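Local coordinates for rRNA N-glycosidase (Bougainvillea spectabilis, PDB 3CTK), which belongs to the plant ribosome-inactivating proteins, single-chain in this case, with a mixed beta-sheet packed against a largely helical region, at residues 117-131 with 150-162. Numbering follows the deposited sequence.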
# COMPACT_ATOMS: atom_id res chain seq x y z
N LEU A 117 9.65 -3.25 9.61
CA LEU A 117 10.11 -3.56 8.26
C LEU A 117 11.49 -2.97 7.97
O LEU A 117 12.35 -3.65 7.40
CB LEU A 117 9.12 -3.05 7.21
CG LEU A 117 7.80 -3.82 7.06
CD1 LEU A 117 6.90 -3.08 6.08
CD2 LEU A 117 8.09 -5.23 6.56
N VAL A 118 11.71 -1.72 8.35
CA VAL A 118 13.01 -1.10 8.09
C VAL A 118 14.10 -1.77 8.93
O VAL A 118 15.24 -1.90 8.49
CB VAL A 118 13.01 0.43 8.37
CG1 VAL A 118 11.99 1.11 7.48
CG2 VAL A 118 12.72 0.69 9.84
N ASN A 119 13.74 -2.20 10.14
CA ASN A 119 14.70 -2.87 11.01
C ASN A 119 15.13 -4.21 10.41
O ASN A 119 16.28 -4.63 10.57
CB ASN A 119 14.10 -3.11 12.40
CG ASN A 119 14.10 -1.85 13.26
OD1 ASN A 119 14.62 -0.81 12.85
ND2 ASN A 119 13.51 -1.95 14.45
N ALA A 120 14.21 -4.88 9.73
CA ALA A 120 14.52 -6.17 9.12
C ALA A 120 15.25 -5.98 7.79
O ALA A 120 16.16 -6.75 7.46
CB ALA A 120 13.22 -6.96 8.91
N ALA A 121 14.87 -4.96 7.04
CA ALA A 121 15.48 -4.68 5.75
C ALA A 121 16.86 -4.05 5.92
O ALA A 121 17.72 -4.17 5.04
CB ALA A 121 14.58 -3.74 4.93
N LYS A 122 17.05 -3.38 7.05
CA LYS A 122 18.30 -2.70 7.40
C LYS A 122 18.53 -1.45 6.57
O LYS A 122 19.66 -0.98 6.42
CB LYS A 122 19.49 -3.67 7.28
CG LYS A 122 19.34 -4.89 8.18
CD LYS A 122 20.67 -5.59 8.42
CE LYS A 122 20.51 -6.74 9.39
NZ LYS A 122 21.84 -7.31 9.79
N VAL A 123 17.44 -0.91 6.03
CA VAL A 123 17.49 0.30 5.21
C VAL A 123 16.20 1.08 5.45
O VAL A 123 15.11 0.51 5.45
CB VAL A 123 17.63 -0.03 3.70
CG1 VAL A 123 16.43 -0.83 3.23
CG2 VAL A 123 17.77 1.26 2.90
N ASP A 124 16.33 2.38 5.66
CA ASP A 124 15.16 3.21 5.90
C ASP A 124 14.45 3.63 4.61
O ASP A 124 15.06 3.66 3.54
CB ASP A 124 15.56 4.45 6.71
CG ASP A 124 14.70 4.63 7.94
OD1 ASP A 124 13.47 4.80 7.80
OD2 ASP A 124 15.26 4.58 9.06
N ARG A 125 13.17 3.96 4.72
CA ARG A 125 12.37 4.37 3.57
C ARG A 125 13.01 5.47 2.72
O ARG A 125 12.96 5.41 1.49
CB ARG A 125 10.98 4.84 4.02
CG ARG A 125 10.01 3.74 4.40
CD ARG A 125 8.69 4.34 4.88
NE ARG A 125 8.80 4.89 6.23
CZ ARG A 125 7.92 5.71 6.78
NH1 ARG A 125 6.84 6.10 6.11
NH2 ARG A 125 8.10 6.14 8.03
N LYS A 126 13.60 6.46 3.37
CA LYS A 126 14.21 7.57 2.65
C LYS A 126 15.39 7.16 1.77
O LYS A 126 15.74 7.88 0.83
CB LYS A 126 14.65 8.67 3.62
CG LYS A 126 15.85 8.29 4.47
CD LYS A 126 16.27 9.44 5.37
CE LYS A 126 17.52 9.10 6.16
NZ LYS A 126 17.32 7.93 7.05
N ASP A 127 16.00 6.01 2.07
CA ASP A 127 17.15 5.53 1.31
C ASP A 127 16.86 4.38 0.35
O ASP A 127 17.74 3.95 -0.39
CB ASP A 127 18.27 5.10 2.26
CG ASP A 127 18.70 6.20 3.19
OD1 ASP A 127 18.91 7.33 2.71
OD2 ASP A 127 18.85 5.94 4.41
N LEU A 128 15.63 3.88 0.35
CA LEU A 128 15.27 2.77 -0.52
C LEU A 128 14.59 3.24 -1.80
O LEU A 128 13.52 3.85 -1.77
CB LEU A 128 14.34 1.79 0.22
CG LEU A 128 13.99 0.50 -0.52
CD1 LEU A 128 15.27 -0.30 -0.77
CD2 LEU A 128 13.01 -0.32 0.32
N GLU A 129 15.21 2.94 -2.94
CA GLU A 129 14.68 3.35 -4.23
C GLU A 129 13.39 2.63 -4.60
O GLU A 129 13.27 1.42 -4.42
CB GLU A 129 15.71 3.12 -5.33
CG GLU A 129 17.07 3.70 -5.01
CD GLU A 129 18.08 3.43 -6.11
OE1 GLU A 129 18.12 4.21 -7.09
OE2 GLU A 129 18.83 2.43 -5.99
N LEU A 130 12.44 3.39 -5.13
CA LEU A 130 11.15 2.85 -5.56
C LEU A 130 11.09 2.94 -7.08
O LEU A 130 11.84 3.70 -7.70
CB LEU A 130 10.02 3.68 -4.94
CG LEU A 130 10.00 3.78 -3.42
CD1 LEU A 130 8.90 4.73 -2.98
CD2 LEU A 130 9.79 2.40 -2.81
N GLY A 131 10.18 2.18 -7.67
CA GLY A 131 10.05 2.19 -9.12
C GLY A 131 9.73 0.80 -9.64
O GLY A 131 9.95 -0.19 -8.95
N GLN A 150 15.51 -10.34 5.46
CA GLN A 150 15.96 -9.03 4.98
C GLN A 150 15.47 -8.70 3.58
O GLN A 150 14.98 -7.59 3.33
CB GLN A 150 17.49 -8.95 5.04
CG GLN A 150 18.06 -7.68 4.43
CD GLN A 150 19.55 -7.55 4.66
OE1 GLN A 150 20.28 -8.54 4.67
NE2 GLN A 150 20.02 -6.32 4.82
N GLU A 151 15.59 -9.65 2.66
CA GLU A 151 15.15 -9.41 1.29
C GLU A 151 13.64 -9.26 1.18
O GLU A 151 13.14 -8.45 0.40
CB GLU A 151 15.63 -10.55 0.38
CG GLU A 151 17.14 -10.58 0.20
CD GLU A 151 17.67 -9.28 -0.37
OE1 GLU A 151 17.27 -8.92 -1.50
OE2 GLU A 151 18.48 -8.62 0.31
N ILE A 152 12.91 -10.05 1.97
CA ILE A 152 11.46 -9.99 1.95
C ILE A 152 10.97 -8.66 2.53
O ILE A 152 9.99 -8.09 2.05
CB ILE A 152 10.85 -11.17 2.73
CG1 ILE A 152 11.15 -12.47 1.98
CG2 ILE A 152 9.35 -11.00 2.88
CD1 ILE A 152 10.80 -13.74 2.75
N ALA A 153 11.67 -8.15 3.55
CA ALA A 153 11.28 -6.88 4.14
C ALA A 153 11.44 -5.77 3.10
O ALA A 153 10.63 -4.84 3.03
CB ALA A 153 12.13 -6.57 5.38
N LYS A 154 12.48 -5.86 2.28
CA LYS A 154 12.72 -4.86 1.24
C LYS A 154 11.57 -4.88 0.23
O LYS A 154 11.10 -3.84 -0.21
CB LYS A 154 14.05 -5.12 0.53
CG LYS A 154 15.27 -4.83 1.40
CD LYS A 154 16.58 -5.16 0.70
CE LYS A 154 16.82 -4.26 -0.51
NZ LYS A 154 15.80 -4.43 -1.58
N PHE A 155 11.14 -6.08 -0.14
CA PHE A 155 10.03 -6.22 -1.08
C PHE A 155 8.78 -5.55 -0.50
O PHE A 155 8.11 -4.77 -1.19
CB PHE A 155 9.73 -7.70 -1.34
CG PHE A 155 8.39 -7.95 -1.96
CD1 PHE A 155 8.13 -7.54 -3.27
CD2 PHE A 155 7.38 -8.57 -1.24
CE1 PHE A 155 6.88 -7.73 -3.84
CE2 PHE A 155 6.11 -8.76 -1.80
CZ PHE A 155 5.86 -8.34 -3.10
N PHE A 156 8.46 -5.84 0.76
CA PHE A 156 7.28 -5.24 1.38
C PHE A 156 7.36 -3.71 1.38
O PHE A 156 6.39 -3.04 1.06
CB PHE A 156 7.09 -5.76 2.81
CG PHE A 156 6.38 -7.09 2.88
CD1 PHE A 156 7.00 -8.20 3.44
CD2 PHE A 156 5.09 -7.23 2.38
CE1 PHE A 156 6.35 -9.43 3.51
CE2 PHE A 156 4.43 -8.46 2.44
CZ PHE A 156 5.06 -9.56 3.00
N LEU A 157 8.52 -3.17 1.74
CA LEU A 157 8.68 -1.72 1.78
C LEU A 157 8.39 -1.10 0.42
O LEU A 157 7.73 -0.06 0.33
CB LEU A 157 10.10 -1.34 2.23
CG LEU A 157 10.38 -1.58 3.72
CD1 LEU A 157 11.86 -1.39 4.02
CD2 LEU A 157 9.53 -0.63 4.54
N ILE A 158 8.88 -1.73 -0.64
CA ILE A 158 8.67 -1.20 -1.98
C ILE A 158 7.22 -1.35 -2.44
O ILE A 158 6.60 -0.37 -2.88
CB ILE A 158 9.61 -1.88 -3.00
CG1 ILE A 158 11.07 -1.59 -2.61
CG2 ILE A 158 9.32 -1.38 -4.42
CD1 ILE A 158 12.10 -2.34 -3.44
N VAL A 159 6.66 -2.55 -2.32
CA VAL A 159 5.29 -2.77 -2.77
C VAL A 159 4.24 -2.02 -1.96
O VAL A 159 3.24 -1.55 -2.52
CB VAL A 159 4.96 -4.29 -2.81
CG1 VAL A 159 4.57 -4.79 -1.43
CG2 VAL A 159 3.84 -4.54 -3.81
N ILE A 160 4.44 -1.89 -0.65
CA ILE A 160 3.48 -1.18 0.18
C ILE A 160 3.37 0.28 -0.25
O ILE A 160 2.27 0.84 -0.34
CB ILE A 160 3.86 -1.24 1.68
CG1 ILE A 160 3.61 -2.66 2.21
CG2 ILE A 160 3.06 -0.22 2.47
CD1 ILE A 160 4.13 -2.90 3.62
N GLN A 161 4.50 0.91 -0.54
CA GLN A 161 4.48 2.31 -0.95
C GLN A 161 3.97 2.50 -2.38
O GLN A 161 3.22 3.45 -2.65
CB GLN A 161 5.87 2.91 -0.81
CG GLN A 161 6.44 2.81 0.60
CD GLN A 161 7.76 3.54 0.74
OE1 GLN A 161 7.79 4.77 0.80
NE2 GLN A 161 8.86 2.80 0.76
N MET A 162 4.36 1.62 -3.30
CA MET A 162 3.92 1.74 -4.69
C MET A 162 2.48 1.33 -4.93
O MET A 162 1.87 1.73 -5.93
CB MET A 162 4.84 0.93 -5.61
CG MET A 162 6.25 1.48 -5.72
SD MET A 162 7.26 0.55 -6.90
CE MET A 162 6.50 1.02 -8.47
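Leu157 overlaps Leu117 side by side, the two chains sliding past each other in opposite directions, with Leu157 CD2 3.6 Å from Leu117 CB. The other methyl of Leu157, CD1, meets Ala121 CB at 3.7 Å, while Leu157 CB takes Leu128 CD2 at 3.6 Å; one leucine is thus shared by helix 114-121 and the loop that follows. Leu117 returns the fit as a knob in the hole formed by Ala153, Phe156, Leu157 and Ile160. With CG beside the backbone N (chi1 -73°), its CD1 meets Ile160 CD1 tip to tip, whereas CD2 lies against Phe156 CB. Ala121 is the second knob, set among Gln150, Ala153, Lys154 and Leu157; the small side chains of Ala120, Ala121 and Ala153 at the crossing are consistent with the 7.8 Å approach of the short-segment axes, at a crossing angle of -136°.

At the C-terminal end of helix 114-121, where Lys122 leaves helical geometry with positive phi, the extended chain of Gln150 delivers NE2 to Ala121 O at 3.2 Å. The bond is nearly straight (166° at the hydrogen), although the donor stands well above the carbonyl plane. Farther along, Leu128 CD2 also touches Ile158 CG1, the two side chains crossing at about a right angle, and Leu130 lies across the Gln161 side chain. The chain then closes with a weak hydrogen bond from Gly131 N to Met162 SD, 3.4 Å, at the N-cap of helix 132-142. Arg125 lays its CG near Gln161, but its guanidinium is held by Glu195 and Asn196 and makes a cation-pi contact with Tyr114. Leu117 and Ala121, one turn apart on helix 114-121, thus fit as knobs into holes on the long helix 149-168, and the following loop lays Leu128 and Leu130 along it, a packing within the helical core of the ribosome-inactivating protein fold.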